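Local coordinates for protein membrane-anchored mycosin mycp1 (Mycobacterium thermoresistibile, PDB 4HVL) that probably cleaves proteins as a membrane-anchored, subtilisin-like serine protease of the ESX-1 (type VII) secretion system, at residues G260-T264 with A283-T287; S268-M272 with V308-S312. All coordinates share one frame; numbering follows the deposited sequence.

In the fold
Contacts 1 and 2 lie with centres about 8 Å apart, and their segments alternate along the chain: 260-264, 268-272, 283-287, 308-312. Two polar links join them. Glu284 OE2 of contact 1 meets Ser268 OG of contact 2 at 2.7 Å, probably a hydrogen bond, and Ala283 O lies 2.7 Å from Gly310 N, probably another. Contact 2 carries Ser312, the predicted nucleophile, which binds zinc in this crystal, whereas contact 1 lies farther from the site: the Ala283 side chain is about 8 Å from that of Ser312. The edge of the parallel sheet is thus connected, through 283-287, to the backbone leading into the helix of the active-site serine.

Contact 1. Residues G260-T264 with A283-T287; sequences GIGPT and AENIT. With ACT (acetate ion), chain L.
A backbone hydrogen bond between Ile261 and Ala283, and the carboxylate of Glu284 laid over Gly262, join the C-terminal ends of two neighbouring strands of the parallel sheet, where strand 256-261 runs out into a loop and the chain leaves edge strand 277-282. Ala283 N donates to Ile261 O at 2.9 Å, with a bent N-H...O angle of 144°. Beside this bond, the methyl of Ala283 rests on the backbone of Gly260, with CB 3.5 Å from Gly260 CA, a close methyl-to-backbone contact. Glu284 then reaches along the departing chain. Its CG lies beside the backbone N, anti to the carbonyl carbon (chi1 -58°), and the chain is extended beyond it, which brings the carboxylate to Gly262, with OE2 3.3 Å from CA. Gly262 N is near the same oxygen but at a poor angle; the hydrogen bond of OE2 is with Ser268 OG. OE1 lies near the proline ring, 3.8 Å from Pro263 CD, and the two side chains cross at about a right angle. Farther out, Pro263 CG touches Asn285 OD1 at 3.8 Å, while Asn285 ND2 makes a weak, fairly straight hydrogen bond (165°) to OXT of an acetate, probably from the crystallisation liquor. Helix 45-50 borders the contact through Trp45, which packs on Pro263 and donates from its indole to Glu284 O, and Tyr49, which touches Ile261; Ile286 leads on to helix 311-328, packing against Phe313 and Tyr317.

Contact 2. Residues S268-M272 with V308-S312; sequences SNFSM and VAGTS. With ZN (zinc ion), chain G; ACT (acetate ion), chain M.
Phe270 reaches the backbone of Gly310, and Ser271 meets the methyl of Thr311; no hydrogen bond links the two segments directly. The aromatic ring approaches obliquely through its CE1-CZ corner, with CE1 3.7 Å from Gly310 CA and CZ 4.4 Å from Ala309 CB. CG of Phe270 is lodged between the backbone N and the carbonyl carbon (chi1 54°), and Ser268 CB lies over one ring face, 3.6 Å above its plane toward the rim. Beside the ring, Ser271 OG comes within 3.4 Å of Thr311 CG2, a van der Waals contact between hydroxyl oxygen and methyl; the polar partner of OG is Gly260 N. Thr311 turns its two branches to different tasks: CG2 faces Ser271, whereas OG1 is hydrogen-bonded with Asn217 OD1.

Further back, a type I turn from Ser268 to Ser271, closed by Ser271 N to Ser268 O at 3.1 Å, presents two side chains to 308-312, the Phe270 ring on Gly310 and Ser271 on the Thr311 methyl. On the other segment, Gly310 is the N-cap residue of helix 311-328; it presents its CA to the Phe270 ring and lies beside the bound acetate. That acetate, probably from the crystallisation liquor, receives a hydrogen bond at OXT from Ser312 N (3.1 Å, 160°) and another from Asn217 ND2. It chelates zinc through both oxygens, while Ser312 OG (2.2 Å from the metal), His101 and a water complete the site.

Gly-Thr-Ser at the start of a helix is the nucleophile motif of subtilases; Ser312, His101 and Asp70 form the predicted catalytic triad, and the acetate held by Ser312 N and Asn217 ND2 is consistent with occupation of the oxyanion hole.

Contact 1. Residues G260-T264 with A283-T287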
loop_
_atom_site.group_PDB
_atom_site.type_symbol
_atom_site.label_atom_id
_atom_site.label_comp_id
_atom_site.label_asym_id
_atom_site.label_seq_id
_atom_site.Cartn_x
_atom_site.Cartn_y
_atom_site.Cartn_z
ATOM N N GLY A 260 1.718 -9.948 -3.430
ATOM C CA GLY A 260 2.707 -9.709 -4.502
ATOM C C GLY A 260 2.904 -10.907 -5.393
ATOM O O GLY A 260 2.844 -12.025 -4.927
ATOM N N ILE A 261 3.093 -10.657 -6.688
ATOM C CA ILE A 261 3.591 -11.671 -7.599
ATOM C C ILE A 261 4.845 -11.178 -8.294
ATOM O O ILE A 261 5.084 -9.960 -8.378
ATOM C CB ILE A 261 2.559 -12.089 -8.680
ATOM C CG1 ILE A 261 2.085 -10.883 -9.496
ATOM C CG2 ILE A 261 1.391 -12.827 -8.046
ATOM C CD1 ILE A 261 1.958 -11.183 -10.960
ATOM N N GLY A 262 5.616 -12.131 -8.805
ATOM C CA GLY A 262 6.816 -11.869 -9.584
ATOM C C GLY A 262 6.590 -11.960 -11.091
ATOM O O GLY A 262 5.471 -12.261 -11.529
ATOM N N PRO A 263 7.657 -11.716 -11.894
ATOM C CA PRO A 263 7.537 -11.674 -13.355
ATOM C C PRO A 263 7.126 -12.996 -13.989
ATOM O O PRO A 263 6.623 -12.985 -15.103
ATOM C CB PRO A 263 8.934 -11.243 -13.855
ATOM C CG PRO A 263 9.790 -11.084 -12.658
ATOM C CD PRO A 263 9.051 -11.571 -11.445
ATOM N N THR A 264 7.317 -14.116 -13.285
ATOM C CA THR A 264 6.830 -15.410 -13.772
ATOM C C THR A 264 5.394 -15.725 -13.339
ATOM O O THR A 264 4.896 -16.800 -13.641
ATOM C CB THR A 264 7.733 -16.570 -13.321
ATOM O OG1 THR A 264 7.555 -16.800 -11.923
ATOM C CG2 THR A 264 9.202 -16.261 -13.627
ATOM N N ALA A 283 5.139 -7.107 -7.776
ATOM C CA ALA A 283 5.814 -6.678 -6.548
ATOM C C ALA A 283 7.334 -6.919 -6.563
ATOM O O ALA A 283 7.995 -6.675 -5.554
ATOM C CB ALA A 283 5.185 -7.417 -5.375
ATOM N N GLU A 284 7.882 -7.380 -7.690
ATOM C CA GLU A 284 9.306 -7.709 -7.808
ATOM C C GLU A 284 9.887 -7.061 -9.070
ATOM O O GLU A 284 9.176 -6.840 -10.054
ATOM C CB GLU A 284 9.507 -9.232 -7.910
ATOM C CG GLU A 284 8.953 -10.055 -6.763
ATOM C CD GLU A 284 9.005 -11.555 -7.048
ATOM O OE1 GLU A 284 9.899 -12.016 -7.802
ATOM O OE2 GLU A 284 8.133 -12.277 -6.541
ATOM N N ASN A 285 11.189 -6.757 -9.029
ATOM C CA ASN A 285 11.921 -6.272 -10.213
ATOM C C ASN A 285 11.191 -5.093 -10.839
ATOM O O ASN A 285 10.960 -5.029 -12.061
ATOM C CB ASN A 285 12.139 -7.423 -11.208
ATOM C CG ASN A 285 12.995 -8.545 -10.637
ATOM O OD1 ASN A 285 12.525 -9.664 -10.430
ATOM N ND2 ASN A 285 14.262 -8.256 -10.396
ATOM N N ILE A 286 10.839 -4.152 -9.966
ATOM C CA ILE A 286 10.003 -3.010 -10.311
ATOM C C ILE A 286 10.861 -1.859 -10.893
ATOM O O ILE A 286 12.019 -1.645 -10.498
ATOM C CB ILE A 286 9.187 -2.549 -9.072
ATOM C CG1 ILE A 286 8.194 -3.631 -8.623
ATOM C CG2 ILE A 286 8.454 -1.233 -9.308
ATOM C CD1 ILE A 286 7.234 -4.099 -9.692
ATOM N N THR A 287 10.294 -1.183 -11.886
ATOM C CA THR A 287 10.819 0.081 -12.391
ATOM C C THR A 287 9.872 1.165 -11.938
ATOM O O THR A 287 8.646 1.000 -11.995
ATOM C CB THR A 287 10.899 0.043 -13.910
ATOM O OG1 THR A 287 11.828 -0.980 -14.277
ATOM C CG2 THR A 287 11.342 1.378 -14.498
HETATM C C ACT L . 15.429 -5.178 -12.688
HETATM O O ACT L . 14.964 -4.391 -13.567
HETATM O OXT ACT L . 15.036 -5.194 -11.482
HETATM C CH3 ACT L . 16.496 -6.142 -13.123
#

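Contact 2. Residues S268-M272 with V308-S312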
loop_
_atom_site.group_PDB
_atom_site.type_symbol
_atom_site.label_atom_id
_atom_site.label_comp_id
_atom_site.label_asym_id
_atom_site.label_seq_id
_atom_site.Cartn_x
_atom_site.Cartn_y
_atom_site.Cartn_z
ATOM N N SER A 268 5.027 -13.944 -4.673
ATOM C CA SER A 268 6.323 -13.531 -4.152
ATOM C C SER A 268 6.553 -14.195 -2.794
ATOM O O SER A 268 5.651 -14.200 -1.939
ATOM C CB SER A 268 6.344 -12.006 -3.961
ATOM O OG SER A 268 6.072 -11.278 -5.163
ATOM N N ASN A 269 7.764 -14.704 -2.562
ATOM C CA ASN A 269 8.049 -15.416 -1.306
ATOM C C ASN A 269 8.135 -14.557 -0.058
ATOM O O ASN A 269 8.108 -15.068 1.051
ATOM C CB ASN A 269 9.300 -16.301 -1.421
ATOM C CG ASN A 269 10.574 -15.524 -1.718
ATOM O OD1 ASN A 269 10.600 -14.291 -1.769
ATOM N ND2 ASN A 269 11.648 -16.261 -1.938
ATOM N N PHE A 270 8.204 -13.248 -0.227
ATOM C CA PHE A 270 8.151 -12.350 0.909
ATOM C C PHE A 270 6.723 -11.854 1.206
ATOM O O PHE A 270 6.509 -11.139 2.181
ATOM C CB PHE A 270 9.075 -11.160 0.663
ATOM C CG PHE A 270 8.814 -10.457 -0.627
ATOM C CD1 PHE A 270 7.740 -9.575 -0.752
ATOM C CD2 PHE A 270 9.636 -10.680 -1.734
ATOM C CE1 PHE A 270 7.504 -8.915 -1.949
ATOM C CE2 PHE A 270 9.393 -10.032 -2.934
ATOM C CZ PHE A 270 8.323 -9.155 -3.042
ATOM N N SER A 271 5.749 -12.213 0.380
ATOM C CA SER A 271 4.403 -11.639 0.521
ATOM C C SER A 271 3.707 -12.306 1.709
ATOM O O SER A 271 3.626 -13.523 1.777
ATOM C CB SER A 271 3.594 -11.837 -0.762
ATOM O OG SER A 271 2.440 -11.020 -0.794
ATOM N N MET A 272 3.237 -11.500 2.651
ATOM C CA MET A 272 2.554 -11.996 3.849
ATOM C C MET A 272 1.162 -12.523 3.503
ATOM O O MET A 272 0.301 -11.783 3.015
ATOM C CB MET A 272 2.428 -10.874 4.898
ATOM C CG MET A 272 3.674 -10.680 5.757
ATOM S SD MET A 272 4.029 -12.060 6.889
ATOM C CE MET A 272 2.524 -12.051 7.844
ATOM N N VAL A 308 14.042 -3.027 -6.738
ATOM C CA VAL A 308 12.865 -2.362 -6.203
ATOM C C VAL A 308 11.770 -3.436 -6.094
ATOM O O VAL A 308 11.346 -4.017 -7.102
ATOM C CB VAL A 308 12.394 -1.229 -7.144
ATOM C CG1 VAL A 308 11.137 -0.566 -6.625
ATOM C CG2 VAL A 308 13.500 -0.194 -7.362
ATOM N N ALA A 309 11.323 -3.712 -4.872
ATOM C CA ALA A 309 10.362 -4.767 -4.623
ATOM C C ALA A 309 9.519 -4.523 -3.363
ATOM O O ALA A 309 9.901 -3.768 -2.483
ATOM C CB ALA A 309 11.080 -6.099 -4.508
ATOM N N GLY A 310 8.376 -5.199 -3.284
ATOM C CA GLY A 310 7.588 -5.193 -2.066
ATOM C C GLY A 310 6.101 -5.156 -2.335
ATOM O O GLY A 310 5.653 -4.755 -3.415
ATOM N N THR A 311 5.327 -5.569 -1.345
ATOM C CA THR A 311 3.875 -5.505 -1.469
ATOM C C THR A 311 3.309 -4.081 -1.549
ATOM O O THR A 311 2.201 -3.902 -2.037
ATOM C CB THR A 311 3.154 -6.292 -0.359
ATOM O OG1 THR A 311 3.592 -5.840 0.924
ATOM C CG2 THR A 311 3.464 -7.785 -0.514
ATOM N N SER A 312 4.059 -3.073 -1.110
ATOM C CA SER A 312 3.649 -1.677 -1.325
ATOM C C SER A 312 3.467 -1.383 -2.833
ATOM O O SER A 312 2.541 -0.674 -3.210
ATOM C CB SER A 312 4.618 -0.673 -0.663
ATOM O OG SER A 312 5.990 -0.937 -0.949
HETATM ZN ZN ZN G . 7.816 -1.329 0.241
HETATM C C ACT M . 6.215 -2.468 1.623
HETATM O O ACT M . 6.541 -1.299 1.969
HETATM O OXT ACT M . 6.639 -2.985 0.562
HETATM C CH3 ACT M . 5.259 -3.202 2.545
HETATM O O HOH W 1 9.409 -2.018 1.493
#